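PDB 7M0O: 3-phosphoshikimate 1-carboxyvinyltransferase from Streptomyces sviceus, which probably transfers the enolpyruvyl group of phosphoenolpyruvate to the 5-hydroxyl of shikimate 3-phosphate, releasing phosphate, on the pathway to chorismate. Local coordinates for residues K8-R13 with V184-A189; F230-L235 with E399-L404; G253-V258 with D273-R278; R262-E267 with P298-I303. All blocks are in the same frame, centred on the assembly; numbering follows the deposited sequence.

Interaction 1: K8-R13 with V184-A189; sequences KSITAR and VEITLA
R13 spans the gap between helix 8-20 and helix 182-193, meeting T187 with an edge of its guanidinium group and I186 with a face. The local helix axes approach no closer than 10.8 Å and cross at -39°, so much of the junction falls to a long side chain. R13 supplies it with CG anti to the carbonyl carbon (chi1 -61°) and a chain extended from there to NE. At the tight end, NE donates to OG1 of T187 over 2.7 Å in a nearly straight bond (166°), with the oxygen in the guanidinium plane. That hydroxyl is also hydrogen-bonded to T158 OG1, a second-shell link that helps set its position. I186 CG2 comes over the centre of one face, 3.6 Å from NH1, and Y183 adds a cation-pi contact. The rest is looser, toward partly exposed S9 and I186: the same I186 CG2 stands 4.1 Å from I10 CG1, and the bond from NH1 to S9 OG is weak. A leucine in place of R13 would probably leave T187 OG1 without its NE donor and the I186 methyl without a flat surface to rest on. K8, S9 and R13 are all predicted to bind 3-phosphoshikimate, and the R13 side chain lies about 6 Å from that of S154, so the contact probably holds a ligand-binding arginine in a fixed orientation. Around the pair, helix 155-163 packs T158 on R13 and L161 on L188, helix 79-90 places T80 and F84 against A12, and I219, beyond strand 216-218, meets I10.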
loop_
_atom_site.group_PDB
_atom_site.type_symbol
_atom_site.label_atom_id
_atom_site.label_comp_id
_atom_site.label_asym_id
_atom_site.label_seq_id
_atom_site.Cartn_x
_atom_site.Cartn_y
_atom_site.Cartn_z
ATOM N N LYS A 8 0.545 -3.458 -2.876
ATOM C CA LYS A 8 1.798 -3.119 -3.553
ATOM C C LYS A 8 2.896 -2.785 -2.548
ATOM O O LYS A 8 4.029 -3.277 -2.660
ATOM C CB LYS A 8 1.569 -1.959 -4.519
ATOM C CG LYS A 8 2.858 -1.275 -4.981
ATOM C CD LYS A 8 3.754 -2.224 -5.767
ATOM C CE LYS A 8 5.012 -1.502 -6.281
ATOM N NZ LYS A 8 5.886 -1.018 -5.171
ATOM N N SER A 9 2.595 -1.929 -1.571
ATOM C CA SER A 9 3.648 -1.513 -0.650
ATOM C C SER A 9 4.068 -2.650 0.277
ATOM O O SER A 9 5.234 -2.723 0.676
ATOM C CB SER A 9 3.204 -0.296 0.165
ATOM O OG SER A 9 2.106 -0.598 0.991
ATOM N N ILE A 10 3.148 -3.547 0.631
ATOM C CA ILE A 10 3.552 -4.695 1.436
ATOM C C ILE A 10 4.394 -5.661 0.597
ATOM O O ILE A 10 5.396 -6.203 1.079
ATOM C CB ILE A 10 2.326 -5.376 2.065
ATOM C CG1 ILE A 10 1.748 -4.460 3.150
ATOM C CG2 ILE A 10 2.720 -6.750 2.645
ATOM C CD1 ILE A 10 0.419 -4.924 3.751
ATOM N N THR A 11 4.037 -5.856 -0.674
ATOM C CA THR A 11 4.831 -6.743 -1.521
ATOM C C THR A 11 6.259 -6.223 -1.644
ATOM O O THR A 11 7.222 -6.999 -1.578
ATOM C CB THR A 11 4.178 -6.905 -2.909
ATOM O OG1 THR A 11 2.876 -7.517 -2.783
ATOM C CG2 THR A 11 5.046 -7.784 -3.812
ATOM N N ALA A 12 6.408 -4.903 -1.746
ATOM C CA ALA A 12 7.727 -4.290 -1.912
ATOM C C ALA A 12 8.617 -4.544 -0.705
ATOM O O ALA A 12 9.766 -4.989 -0.848
ATOM C CB ALA A 12 7.561 -2.786 -2.138
ATOM N N ARG A 13 8.119 -4.214 0.493
ATOM C CA ARG A 13 8.870 -4.507 1.714
ATOM C C ARG A 13 9.194 -5.995 1.824
ATOM O O ARG A 13 10.307 -6.366 2.218
ATOM C CB ARG A 13 8.081 -4.064 2.948
ATOM C CG ARG A 13 7.735 -2.571 3.070
ATOM C CD ARG A 13 6.850 -2.449 4.306
ATOM N NE ARG A 13 6.335 -1.119 4.629
ATOM C CZ ARG A 13 5.184 -0.618 4.186
ATOM N NH1 ARG A 13 4.407 -1.305 3.350
ATOM N NH2 ARG A 13 4.808 0.586 4.580
ATOM N N VAL A 184 4.951 3.649 8.579
ATOM C CA VAL A 184 6.076 3.176 9.373
ATOM C C VAL A 184 5.659 2.017 10.280
ATOM O O VAL A 184 6.444 1.087 10.493
ATOM C CB VAL A 184 6.723 4.336 10.162
ATOM C CG1 VAL A 184 6.876 5.565 9.274
ATOM C CG2 VAL A 184 5.948 4.657 11.432
ATOM N N GLU A 185 4.423 2.012 10.801
ATOM C CA GLU A 185 4.056 0.901 11.678
ATOM C C GLU A 185 3.969 -0.414 10.910
ATOM O O GLU A 185 4.285 -1.470 11.470
ATOM C CB GLU A 185 2.731 1.169 12.396
ATOM C CG GLU A 185 2.438 0.188 13.551
ATOM C CD GLU A 185 3.695 -0.400 14.202
ATOM O OE1 GLU A 185 3.877 -1.642 14.156
ATOM O OE2 GLU A 185 4.487 0.373 14.795
ATOM N N ILE A 186 3.545 -0.371 9.643
ATOM C CA ILE A 186 3.541 -1.579 8.816
ATOM C C ILE A 186 4.964 -2.084 8.594
ATOM O O ILE A 186 5.222 -3.296 8.656
ATOM C CB ILE A 186 2.822 -1.311 7.480
ATOM C CG1 ILE A 186 1.340 -1.023 7.743
ATOM C CG2 ILE A 186 2.994 -2.490 6.491
ATOM C CD1 ILE A 186 0.634 -0.499 6.530
ATOM N N THR A 187 5.911 -1.172 8.334
ATOM C CA THR A 187 7.294 -1.606 8.141
ATOM C C THR A 187 7.828 -2.282 9.400
ATOM O O THR A 187 8.472 -3.336 9.325
ATOM C CB THR A 187 8.190 -0.431 7.754
ATOM O OG1 THR A 187 7.741 0.160 6.529
ATOM C CG2 THR A 187 9.637 -0.900 7.574
ATOM N N LEU A 188 7.535 -1.714 10.573
ATOM C CA LEU A 188 8.063 -2.301 11.798
ATOM C C LEU A 188 7.435 -3.661 12.079
ATOM O O LEU A 188 8.120 -4.579 12.541
ATOM C CB LEU A 188 7.852 -1.351 12.974
ATOM C CG LEU A 188 8.534 0.014 12.850
ATOM C CD1 LEU A 188 8.461 0.774 14.164
ATOM C CD2 LEU A 188 9.980 -0.124 12.414
ATOM N N ALA A 189 6.137 -3.817 11.801
ATOM C CA ALA A 189 5.496 -5.105 12.032
ATOM C C ALA A 189 6.056 -6.180 11.104
ATOM O O ALA A 189 6.200 -7.345 11.504
ATOM C CB ALA A 189 3.984 -4.978 11.855
#

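Interaction 2: F230-L235 with E399-L404; sequences FAAAAL and EAFAEL
A232 and L404 form the heart of this small helix-to-helix contact, with CB of A232 only 3.5 Å from CD2 of L404. The leucine is turned to this task by its first torsion: CG lies anti to the backbone N (chi1 177°), and one branch of the fork advances to the alanine methyl. F401, one turn earlier on helix 397-406, adds a more distant touch, its CE1 standing 4.4 Å from A232 CB. The alanine methyl is thus met by two side chains from successive turns of the same helix.

Further out, F401 is accompanied by F397, whose ring meets it with the planes inclined by about 20°. L404 also rests on V241 of strand 240-244, and A233, next to the central alanine, packs on that same valine, so the strand is shared by both helices. L377 gives A232 another apolar neighbour. In this way the helix near the C-terminus is laid against helix 223-235, away from the annotated sites.

Across the two segments the contact is purely apolar. Its fit therefore probably rests on shape: a methyl-sized residue on one helix lets the leucine of the other come close, without any directional bond to fix the register.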
loop_
_atom_site.group_PDB
_atom_site.type_symbol
_atom_site.label_atom_id
_atom_site.label_comp_id
_atom_site.label_asym_id
_atom_site.label_seq_id
_atom_site.Cartn_x
_atom_site.Cartn_y
_atom_site.Cartn_z
ATOM N N PHE A 230 -16.495 -5.440 0.050
ATOM C CA PHE A 230 -17.194 -5.574 1.324
ATOM C C PHE A 230 -18.473 -4.726 1.348
ATOM O O PHE A 230 -19.517 -5.179 1.829
ATOM C CB PHE A 230 -16.274 -5.164 2.478
ATOM C CG PHE A 230 -15.165 -6.150 2.812
ATOM C CD1 PHE A 230 -15.357 -7.523 2.766
ATOM C CD2 PHE A 230 -13.940 -5.676 3.228
ATOM C CE1 PHE A 230 -14.312 -8.401 3.115
ATOM C CE2 PHE A 230 -12.901 -6.540 3.587
ATOM C CZ PHE A 230 -13.093 -7.897 3.530
ATOM N N ALA A 231 -18.400 -3.474 0.866
ATOM C CA ALA A 231 -19.572 -2.593 0.843
ATOM C C ALA A 231 -20.683 -3.134 -0.052
ATOM O O ALA A 231 -21.872 -3.051 0.300
ATOM C CB ALA A 231 -19.170 -1.195 0.372
ATOM N N ALA A 232 -20.323 -3.654 -1.223
ATOM C CA ALA A 232 -21.315 -4.259 -2.114
ATOM C C ALA A 232 -22.082 -5.375 -1.406
ATOM O O ALA A 232 -23.311 -5.493 -1.548
ATOM C CB ALA A 232 -20.621 -4.796 -3.370
ATOM N N ALA A 233 -21.380 -6.188 -0.606
ATOM C CA ALA A 233 -22.060 -7.262 0.111
ATOM C C ALA A 233 -22.983 -6.711 1.191
ATOM O O ALA A 233 -24.101 -7.199 1.364
ATOM C CB ALA A 233 -21.034 -8.222 0.715
ATOM N N ALA A 234 -22.538 -5.691 1.928
ATOM C CA ALA A 234 -23.355 -5.142 3.013
ATOM C C ALA A 234 -24.636 -4.515 2.474
ATOM O O ALA A 234 -25.683 -4.533 3.143
ATOM C CB ALA A 234 -22.547 -4.102 3.793
ATOM N N LEU A 235 -24.580 -4.019 1.245
ATOM C CA LEU A 235 -25.703 -3.346 0.615
ATOM C C LEU A 235 -26.726 -4.323 0.054
ATOM O O LEU A 235 -27.875 -3.933 -0.177
ATOM C CB LEU A 235 -25.169 -2.461 -0.504
ATOM C CG LEU A 235 -26.135 -1.690 -1.383
ATOM C CD1 LEU A 235 -26.848 -0.670 -0.508
ATOM C CD2 LEU A 235 -25.332 -1.048 -2.479
ATOM N N GLU A 399 -13.174 -5.242 -14.278
ATOM C CA GLU A 399 -13.423 -6.657 -14.535
ATOM C C GLU A 399 -13.853 -7.371 -13.260
ATOM O O GLU A 399 -14.861 -8.091 -13.247
ATOM C CB GLU A 399 -12.171 -7.310 -15.121
ATOM C CG GLU A 399 -11.723 -6.686 -16.419
ATOM C CD GLU A 399 -10.218 -6.787 -16.649
ATOM O OE1 GLU A 399 -9.536 -7.557 -15.936
ATOM O OE2 GLU A 399 -9.727 -6.095 -17.558
ATOM N N ALA A 400 -13.109 -7.152 -12.173
ATOM C CA ALA A 400 -13.421 -7.789 -10.895
ATOM C C ALA A 400 -14.800 -7.391 -10.393
ATOM O O ALA A 400 -15.535 -8.225 -9.859
ATOM C CB ALA A 400 -12.369 -7.425 -9.852
ATOM N N PHE A 401 -15.162 -6.113 -10.530
ATOM C CA PHE A 401 -16.455 -5.675 -10.026
ATOM C C PHE A 401 -17.582 -6.207 -10.898
ATOM O O PHE A 401 -18.648 -6.567 -10.384
ATOM C CB PHE A 401 -16.499 -4.142 -9.936
ATOM C CG PHE A 401 -17.566 -3.631 -9.001
ATOM C CD1 PHE A 401 -17.384 -3.699 -7.628
ATOM C CD2 PHE A 401 -18.759 -3.110 -9.492
ATOM C CE1 PHE A 401 -18.359 -3.238 -6.755
ATOM C CE2 PHE A 401 -19.743 -2.647 -8.626
ATOM C CZ PHE A 401 -19.546 -2.713 -7.259
ATOM N N ALA A 402 -17.351 -6.297 -12.211
ATOM C CA ALA A 402 -18.335 -6.918 -13.085
ATOM C C ALA A 402 -18.599 -8.360 -12.669
ATOM O O ALA A 402 -19.749 -8.816 -12.680
ATOM C CB ALA A 402 -17.858 -6.845 -14.537
ATOM N N GLU A 403 -17.543 -9.082 -12.283
ATOM C CA GLU A 403 -17.676 -10.463 -11.829
ATOM C C GLU A 403 -18.462 -10.542 -10.527
ATOM O O GLU A 403 -19.306 -11.433 -10.359
ATOM C CB GLU A 403 -16.296 -11.085 -11.658
ATOM C CG GLU A 403 -16.307 -12.550 -11.268
ATOM C CD GLU A 403 -14.910 -13.156 -11.195
ATOM O OE1 GLU A 403 -13.958 -12.453 -10.794
ATOM O OE2 GLU A 403 -14.761 -14.343 -11.552
ATOM N N LEU A 404 -18.201 -9.615 -9.598
ATOM C CA LEU A 404 -18.998 -9.559 -8.377
ATOM C C LEU A 404 -20.471 -9.329 -8.702
ATOM O O LEU A 404 -21.357 -9.978 -8.129
ATOM C CB LEU A 404 -18.447 -8.466 -7.452
ATOM C CG LEU A 404 -19.224 -8.230 -6.145
ATOM C CD1 LEU A 404 -19.063 -9.399 -5.211
ATOM C CD2 LEU A 404 -18.761 -6.954 -5.486
#

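Interaction 3: G253-V258 with D273-R278; sequences GDLGFV and DATTVR
V258 and V277 make the apolar part of this contact, in which the first turn of helix 257-263 lies on the strand 274-278. CG1 of V258 comes to 4.1 Å from CG2 of V277, the two side chains crossing obliquely, and the same V258 CG1 stands 4.4 Å from CG2 of T275. Two residues apart on the strand, T275 and V277 present their side chains on one face, and V258 bridges them.

A mixed contact lies beside it. Both methyls of L255, CD1 and CD2, face OG1 of T275 from the same side, each at 4.1 Å, the two side chains passing in opposite directions. This hydroxyl is hydrogen-bonded to the carbonyl O of L246, so its hydrogen-bonding need is met by the backbone rather than by the leucine.

Backbone bonds hold each partner in shape. A 3-10 turn leads into the helix, with G256 N bonded to G253 O at 2.9 Å. The strand occupies the middle of an antiparallel three-stranded sheet: T275 pairs with V243 of one neighbour and T276 with S269 of the other. F230, V268 and V270 complete the apolar layer around V258.

Since only methyl groups and an already bonded hydroxyl meet here, the helix is held on the sheet by the burial of apolar surface, and the threonine oxygen can lie among hydrocarbon without an evident polar cost.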
loop_
_atom_site.group_PDB
_atom_site.type_symbol
_atom_site.label_atom_id
_atom_site.label_comp_id
_atom_site.label_asym_id
_atom_site.label_seq_id
_atom_site.Cartn_x
_atom_site.Cartn_y
_atom_site.Cartn_z
ATOM N N GLY A 253 -4.837 -0.675 8.279
ATOM C CA GLY A 253 -5.929 -0.077 9.040
ATOM C C GLY A 253 -7.265 -0.029 8.309
ATOM O O GLY A 253 -8.328 0.001 8.949
ATOM N N ASP A 254 -7.248 -0.033 6.974
ATOM C CA ASP A 254 -8.529 0.123 6.288
ATOM C C ASP A 254 -9.412 -1.111 6.391
ATOM O O ASP A 254 -10.590 -1.017 6.026
ATOM C CB ASP A 254 -8.328 0.477 4.813
ATOM C CG ASP A 254 -7.987 1.945 4.606
ATOM O OD1 ASP A 254 -7.939 2.710 5.603
ATOM O OD2 ASP A 254 -7.736 2.326 3.449
ATOM N N LEU A 255 -8.887 -2.257 6.859
ATOM C CA LEU A 255 -9.787 -3.355 7.224
ATOM C C LEU A 255 -10.813 -2.904 8.260
ATOM O O LEU A 255 -11.922 -3.442 8.301
ATOM C CB LEU A 255 -9.002 -4.571 7.745
ATOM C CG LEU A 255 -9.872 -5.826 7.960
ATOM C CD1 LEU A 255 -10.557 -6.238 6.660
ATOM C CD2 LEU A 255 -9.063 -7.003 8.467
ATOM N N GLY A 256 -10.483 -1.908 9.084
ATOM C CA GLY A 256 -11.446 -1.367 10.041
ATOM C C GLY A 256 -12.725 -0.823 9.418
ATOM O O GLY A 256 -13.695 -0.564 10.146
ATOM N N PHE A 257 -12.757 -0.636 8.100
ATOM C CA PHE A 257 -14.002 -0.269 7.452
ATOM C C PHE A 257 -15.098 -1.295 7.740
ATOM O O PHE A 257 -16.277 -0.935 7.839
ATOM C CB PHE A 257 -13.763 -0.092 5.946
ATOM C CG PHE A 257 -15.009 0.245 5.158
ATOM C CD1 PHE A 257 -15.601 1.498 5.272
ATOM C CD2 PHE A 257 -15.573 -0.683 4.287
ATOM C CE1 PHE A 257 -16.724 1.823 4.541
ATOM C CE2 PHE A 257 -16.696 -0.382 3.556
ATOM C CZ PHE A 257 -17.294 0.873 3.681
ATOM N N VAL A 258 -14.744 -2.578 7.901
ATOM C CA VAL A 258 -15.814 -3.565 8.079
ATOM C C VAL A 258 -16.475 -3.440 9.446
ATOM O O VAL A 258 -17.617 -3.878 9.612
ATOM C CB VAL A 258 -15.340 -5.019 7.853
ATOM C CG1 VAL A 258 -14.718 -5.191 6.477
ATOM C CG2 VAL A 258 -14.387 -5.489 8.960
ATOM N N ASP A 273 -7.712 -15.802 9.315
ATOM C CA ASP A 273 -7.048 -15.783 8.017
ATOM C C ASP A 273 -7.940 -15.255 6.898
ATOM O O ASP A 273 -7.564 -15.369 5.724
ATOM C CB ASP A 273 -6.550 -17.185 7.629
ATOM C CG ASP A 273 -5.599 -17.787 8.655
ATOM O OD1 ASP A 273 -4.614 -17.115 9.026
ATOM O OD2 ASP A 273 -5.840 -18.941 9.088
ATOM N N ALA A 274 -9.104 -14.699 7.224
ATOM C CA ALA A 274 -10.060 -14.290 6.195
ATOM C C ALA A 274 -11.163 -13.492 6.870
ATOM O O ALA A 274 -11.407 -13.654 8.063
ATOM C CB ALA A 274 -10.666 -15.490 5.459
ATOM N N THR A 275 -11.848 -12.650 6.079
ATOM C CA THR A 275 -12.947 -11.815 6.559
ATOM C C THR A 275 -14.143 -11.989 5.645
ATOM O O THR A 275 -14.013 -11.844 4.428
ATOM C CB THR A 275 -12.559 -10.323 6.606
ATOM O OG1 THR A 275 -11.607 -10.123 7.650
ATOM C CG2 THR A 275 -13.777 -9.430 6.930
ATOM N N THR A 276 -15.312 -12.251 6.233
ATOM C CA THR A 276 -16.549 -12.422 5.481
ATOM C C THR A 276 -17.539 -11.330 5.869
ATOM O O THR A 276 -17.760 -11.093 7.060
ATOM C CB THR A 276 -17.165 -13.803 5.755
ATOM O OG1 THR A 276 -16.226 -14.834 5.404
ATOM C CG2 THR A 276 -18.435 -13.979 4.938
ATOM N N VAL A 277 -18.135 -10.664 4.869
ATOM C CA VAL A 277 -19.220 -9.710 5.091
ATOM C C VAL A 277 -20.464 -10.244 4.392
ATOM O O VAL A 277 -20.391 -10.677 3.241
ATOM C CB VAL A 277 -18.853 -8.307 4.576
ATOM C CG1 VAL A 277 -20.072 -7.392 4.623
ATOM C CG2 VAL A 277 -17.726 -7.740 5.436
ATOM N N ARG A 278 -21.593 -10.248 5.098
ATOM C CA ARG A 278 -22.855 -10.725 4.542
ATOM C C ARG A 278 -23.919 -9.655 4.741
ATOM O O ARG A 278 -24.124 -9.191 5.866
ATOM C CB ARG A 278 -23.294 -12.039 5.207
ATOM C CG ARG A 278 -24.583 -12.613 4.642
ATOM C CD ARG A 278 -24.987 -13.908 5.362
ATOM N NE ARG A 278 -23.953 -14.929 5.245
ATOM C CZ ARG A 278 -23.118 -15.266 6.221
ATOM N NH1 ARG A 278 -23.188 -14.659 7.403
ATOM N NH2 ARG A 278 -22.205 -16.206 6.011
#

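Interaction 4: R262-E267 with P298-I303; sequences RRMGAE and PTLAAI
M264 reaches L300 through its torsions: chi1 (-55°, CG anti to the carbonyl carbon) and an extended chi2 carry the sulfur to the leucine, and the bend at chi3 (79°) swings the terminal methyl aside, where a straight chain would run it into L300 CD1. The residue stands at a helix terminus closed by a Schellman motif. G265 is the residue that leaves the helix, with a positive phi of 109° and two bonds back into the last turn, among them G265 N to R262 O at 2.8 Å. At these backbone angles a CB on G265 would collide with the carbonyl O of M264, which accounts for the glycine. The chain then enters strand 267-270, while M264 remains directed at helix 297-303.

What it meets there are two residues one turn apart, L300 and I303, both pointing toward it. The methionine lies at a slant to the leucine, touching CD1 with its sulfur and, at 4.1 Å, with its terminal methyl CE. The contact is an example of how an unbranched, flexible side chain at a helix end can fill the space before a neighbouring helix.

Other apolar side chains border the three residues: L283 packs on M264, F257 and M290 on L300, and L261 on I303. A backbone bond between M264 and R284 ties the helix end to the segment leading into strand 286-289, and S371 and V374 of helix 366-375 pack on helix 297-303. The contact thus joins the C-terminal end of helix 257-263 to helix 297-303 by packing alone. At its centre SD of M264 lies 3.7 Å from CD1 of L300 and 4.3 Å from CD1 of I303.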
loop_
_atom_site.group_PDB
_atom_site.type_symbol
_atom_site.label_atom_id
_atom_site.label_comp_id
_atom_site.label_asym_id
_atom_site.label_seq_id
_atom_site.Cartn_x
_atom_site.Cartn_y
_atom_site.Cartn_z
ATOM N N ARG A 262 -20.479 -3.467 10.138
ATOM C CA ARG A 262 -21.155 -4.212 11.196
ATOM C C ARG A 262 -22.079 -3.304 12.014
ATOM O O ARG A 262 -23.206 -3.692 12.348
ATOM C CB ARG A 262 -20.125 -4.896 12.097
ATOM C CG ARG A 262 -20.771 -5.884 13.075
ATOM C CD ARG A 262 -19.810 -6.343 14.163
ATOM N NE ARG A 262 -18.800 -7.270 13.652
ATOM C CZ ARG A 262 -17.509 -6.961 13.550
ATOM N NH1 ARG A 262 -17.088 -5.758 13.914
ATOM N NH2 ARG A 262 -16.638 -7.839 13.080
ATOM N N ARG A 263 -21.623 -2.085 12.334
ATOM C CA ARG A 263 -22.464 -1.113 13.040
ATOM C C ARG A 263 -23.714 -0.733 12.246
ATOM O O ARG A 263 -24.729 -0.321 12.834
ATOM C CB ARG A 263 -21.661 0.157 13.345
ATOM C CG ARG A 263 -20.597 0.060 14.429
ATOM C CD ARG A 263 -20.068 1.461 14.762
ATOM N NE ARG A 263 -21.146 2.283 15.303
ATOM C CZ ARG A 263 -21.294 3.591 15.102
ATOM N NH1 ARG A 263 -20.413 4.290 14.384
ATOM N NH2 ARG A 263 -22.326 4.206 15.649
ATOM N N MET A 264 -23.654 -0.806 10.918
ATOM C CA MET A 264 -24.839 -0.595 10.097
ATOM C C MET A 264 -25.735 -1.826 10.038
ATOM O O MET A 264 -26.827 -1.752 9.468
ATOM C CB MET A 264 -24.421 -0.172 8.681
ATOM C CG MET A 264 -23.512 1.051 8.687
ATOM S SD MET A 264 -23.052 1.630 7.041
ATOM C CE MET A 264 -24.540 2.536 6.584
ATOM N N GLY A 265 -25.293 -2.960 10.567
ATOM C CA GLY A 265 -26.135 -4.144 10.638
ATOM C C GLY A 265 -25.753 -5.274 9.709
ATOM O O GLY A 265 -26.453 -6.300 9.690
ATOM N N ALA A 266 -24.675 -5.129 8.940
ATOM C CA ALA A 266 -24.158 -6.251 8.168
ATOM C C ALA A 266 -23.613 -7.310 9.115
ATOM O O ALA A 266 -23.232 -7.016 10.249
ATOM C CB ALA A 266 -23.061 -5.781 7.204
ATOM N N GLU A 267 -23.593 -8.567 8.649
ATOM C CA GLU A 267 -22.956 -9.660 9.386
ATOM C C GLU A 267 -21.483 -9.692 8.983
ATOM O O GLU A 267 -21.155 -9.952 7.820
ATOM C CB GLU A 267 -23.643 -10.995 9.088
ATOM C CG GLU A 267 -24.921 -11.225 9.884
ATOM C CD GLU A 267 -25.735 -12.417 9.386
ATOM O OE1 GLU A 267 -25.255 -13.159 8.502
ATOM O OE2 GLU A 267 -26.869 -12.601 9.878
ATOM N N PRO A 298 -15.065 7.644 1.073
ATOM C CA PRO A 298 -15.961 7.628 -0.096
ATOM C C PRO A 298 -16.731 6.332 -0.218
ATOM O O PRO A 298 -17.866 6.349 -0.707
ATOM C CB PRO A 298 -15.016 7.856 -1.290
ATOM C CG PRO A 298 -13.807 8.605 -0.658
ATOM C CD PRO A 298 -13.671 7.963 0.702
ATOM N N THR A 299 -16.151 5.211 0.224
ATOM C CA THR A 299 -16.863 3.942 0.156
ATOM C C THR A 299 -18.146 3.998 0.970
ATOM O O THR A 299 -19.192 3.488 0.542
ATOM C CB THR A 299 -15.955 2.807 0.645
ATOM O OG1 THR A 299 -14.660 2.947 0.051
ATOM C CG2 THR A 299 -16.546 1.456 0.249
ATOM N N LEU A 300 -18.085 4.613 2.163
ATOM C CA LEU A 300 -19.289 4.779 2.972
ATOM C C LEU A 300 -20.234 5.814 2.364
ATOM O O LEU A 300 -21.453 5.620 2.361
ATOM C CB LEU A 300 -18.918 5.183 4.399
ATOM C CG LEU A 300 -20.140 5.419 5.310
ATOM C CD1 LEU A 300 -21.028 4.184 5.348
ATOM C CD2 LEU A 300 -19.751 5.828 6.741
ATOM N N ALA A 301 -19.698 6.931 1.884
ATOM C CA ALA A 301 -20.559 7.954 1.298
ATOM C C ALA A 301 -21.410 7.391 0.165
ATOM O O ALA A 301 -22.565 7.798 -0.010
ATOM C CB ALA A 301 -19.705 9.120 0.797
ATOM N N ALA A 302 -20.877 6.431 -0.584
ATOM C CA ALA A 302 -21.571 5.938 -1.766
ATOM C C ALA A 302 -22.675 4.924 -1.456
ATOM O O ALA A 302 -23.544 4.719 -2.310
ATOM C CB ALA A 302 -20.557 5.342 -2.747
ATOM N N ILE A 303 -22.687 4.289 -0.275
ATOM C CA ILE A 303 -23.808 3.422 0.120
ATOM C C ILE A 303 -24.782 4.125 1.053
ATOM O O ILE A 303 -25.888 3.607 1.279
ATOM C CB ILE A 303 -23.325 2.096 0.760
ATOM C CG1 ILE A 303 -22.568 2.354 2.066
ATOM C CG2 ILE A 303 -22.469 1.321 -0.235
ATOM C CD1 ILE A 303 -22.241 1.089 2.864
#

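In the fold
The enzyme has the two-domain architecture of EPSP synthases, and the contacts divide accordingly. Interactions 2, 3 and 4 cluster in one domain, with centres 12 to 14 Å apart. F230 joins interaction 2 to interaction 3, its CD2 lying 3.4 Å from CG1 of V258, while A231 CB meets T299 CG2 of interaction 4 at 3.7 Å. A salt bridge between R278 NH1 and E267 OE1 (2.8 Å) links interactions 3 and 4. Interaction 1 belongs to the other domain; its nearest atoms are about 6 Å from interaction 3. It holds predicted substrate-binding residues, whereas the side chains of L255 and L300 lie about 12 and 11 Å from that of D295, the predicted proton acceptor.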